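Local coordinates for protein transcriptional regulator AdcR (Streptococcus pneumoniae, PDB 3TGN) that senses zinc and, as a homodimer, binds promoter DNA to repress zinc-uptake and surface-antigen genes and to activate another target, at residues B[41-46]-B[73-78]. Residues are numbered along the deposited sequence; the frame is centred on the assembly and turned at random.
Sequences EHILML and KSLVKE. With ZN (zinc ion), chain E; ZN (zinc ion), chain F.
Leu75 reaches from helix 65-77 to the side of helix 38-50 and sets its two methyls against Ile43 and Leu44, in a small, buried and wholly apolar contact. Its CD1 does most of the touching, lying 4.0 Å from Leu44 CD2 and 4.1 Å from Ile43 CG2, and so meets two consecutive residues of the facing helix. The other branch, CD2, meets the second methyl of Leu44, at 4.1 Å from Leu44 CD1, so that the forked ends of the two leucines face each other methyl to methyl. Ile43 offers its short branch: CG1 stands anti to the carbonyl carbon (chi1 -71°), which places CG2 anti to the backbone N, where it meets Leu75. No hydrogen bond joins the segments, and the backbones stay well apart, with 8.8 Å between Leu44 CA and Leu75 CA. Around this trio Leu36, Leu57, Leu61, Met80, Leu81 and Ile104 extend the hydrophobic cluster.

Metal binding occupies other sides of the same helical turn. Glu41 points away from helix 65-77 and gives OE1 to one zinc ion at 2.0 Å, a site shared with Cys30, Glu107 and a water; a hydrogen bond from Ser32 OG further fixes OE2. With CG anti to the backbone N (chi1 -165°), the His42 ring is carried to the second zinc ion, which it binds through ND1, with Glu24, His108 and His112 completing that site. Met45 CE lies 3.5 Å above one face of the His42 ring, displaced toward its rim.

Metal-binding residues thus directly precede, on one helix, the residues that pack on the last turn of helix 65-77, the predicted recognition helix in the winged helix-turn-helix fold of MarR-family regulators.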
# COMPACT_ATOMS: atom_id res chain seq x y z
N GLU B 41 1.30 14.82 -8.92
CA GLU B 41 1.69 14.39 -10.27
C GLU B 41 0.64 13.48 -10.89
O GLU B 41 0.31 13.61 -12.07
CB GLU B 41 3.05 13.69 -10.26
CG GLU B 41 4.24 14.62 -10.10
CD GLU B 41 5.54 13.98 -10.56
OE1 GLU B 41 5.54 12.77 -10.84
OE2 GLU B 41 6.56 14.70 -10.65
N HIS B 42 0.12 12.55 -10.09
CA HIS B 42 -0.87 11.61 -10.59
C HIS B 42 -2.14 12.35 -11.02
O HIS B 42 -2.75 12.01 -12.03
CB HIS B 42 -1.20 10.55 -9.53
CG HIS B 42 -1.93 9.36 -10.07
ND1 HIS B 42 -1.27 8.22 -10.48
CD2 HIS B 42 -3.24 9.14 -10.28
CE1 HIS B 42 -2.16 7.34 -10.92
NE2 HIS B 42 -3.36 7.87 -10.81
N ILE B 43 -2.52 13.36 -10.25
CA ILE B 43 -3.66 14.20 -10.60
C ILE B 43 -3.44 14.87 -11.94
O ILE B 43 -4.32 14.87 -12.80
CB ILE B 43 -3.94 15.27 -9.53
CG1 ILE B 43 -4.52 14.63 -8.27
CG2 ILE B 43 -4.91 16.32 -10.06
CD1 ILE B 43 -4.93 15.62 -7.20
N LEU B 44 -2.25 15.44 -12.13
CA LEU B 44 -1.91 16.08 -13.40
C LEU B 44 -1.98 15.08 -14.56
O LEU B 44 -2.42 15.42 -15.65
CB LEU B 44 -0.54 16.75 -13.33
CG LEU B 44 -0.45 17.96 -12.39
CD1 LEU B 44 0.95 18.57 -12.42
CD2 LEU B 44 -1.49 19.00 -12.77
N MET B 45 -1.56 13.84 -14.30
CA MET B 45 -1.62 12.81 -15.33
C MET B 45 -3.07 12.51 -15.70
O MET B 45 -3.44 12.48 -16.88
CB MET B 45 -0.92 11.53 -14.86
CG MET B 45 -0.78 10.47 -15.95
SD MET B 45 -0.11 8.91 -15.35
CE MET B 45 -1.44 8.33 -14.29
N LEU B 46 -3.90 12.29 -14.68
CA LEU B 46 -5.31 12.01 -14.89
C LEU B 46 -6.02 13.16 -15.60
O LEU B 46 -6.74 12.94 -16.57
CB LEU B 46 -6.01 11.69 -13.56
CG LEU B 46 -5.57 10.41 -12.85
CD1 LEU B 46 -6.45 10.15 -11.63
CD2 LEU B 46 -5.61 9.22 -13.80
N LYS B 73 -5.76 23.13 -4.93
CA LYS B 73 -5.45 24.50 -4.55
C LYS B 73 -3.96 24.79 -4.75
O LYS B 73 -3.58 25.80 -5.34
CB LYS B 73 -5.85 24.76 -3.10
N SER B 74 -3.12 23.88 -4.26
CA SER B 74 -1.68 24.00 -4.42
C SER B 74 -1.29 24.03 -5.89
O SER B 74 -0.45 24.84 -6.31
CB SER B 74 -0.97 22.86 -3.70
OG SER B 74 0.42 22.86 -3.98
N LEU B 75 -1.88 23.15 -6.69
CA LEU B 75 -1.58 23.07 -8.11
C LEU B 75 -2.01 24.34 -8.85
O LEU B 75 -1.28 24.86 -9.69
CB LEU B 75 -2.21 21.83 -8.75
CG LEU B 75 -1.58 20.49 -8.36
CD1 LEU B 75 -2.41 19.33 -8.88
CD2 LEU B 75 -0.16 20.41 -8.87
N VAL B 76 -3.21 24.83 -8.55
CA VAL B 76 -3.67 26.09 -9.12
C VAL B 76 -2.74 27.21 -8.67
O VAL B 76 -2.31 28.04 -9.47
CB VAL B 76 -5.12 26.41 -8.71
CG1 VAL B 76 -5.50 27.82 -9.15
CG2 VAL B 76 -6.08 25.39 -9.30
N LYS B 77 -2.43 27.23 -7.38
CA LYS B 77 -1.59 28.26 -6.79
C LYS B 77 -0.19 28.26 -7.42
O LYS B 77 0.36 29.31 -7.73
CB LYS B 77 -1.50 28.06 -5.28
CG LYS B 77 -0.94 29.25 -4.51
CD LYS B 77 -1.28 29.15 -3.03
CE LYS B 77 -0.86 27.81 -2.45
NZ LYS B 77 -1.23 27.68 -1.01
N GLU B 78 0.36 27.06 -7.62
CA GLU B 78 1.71 26.92 -8.17
C GLU B 78 1.72 26.97 -9.69
O GLU B 78 2.74 26.70 -10.32
CB GLU B 78 2.36 25.64 -7.67
ZN ZN E . 0.67 7.67 -10.43
ZN ZN F . 7.35 12.03 -11.35
O HOH W 1 6.73 10.17 -10.65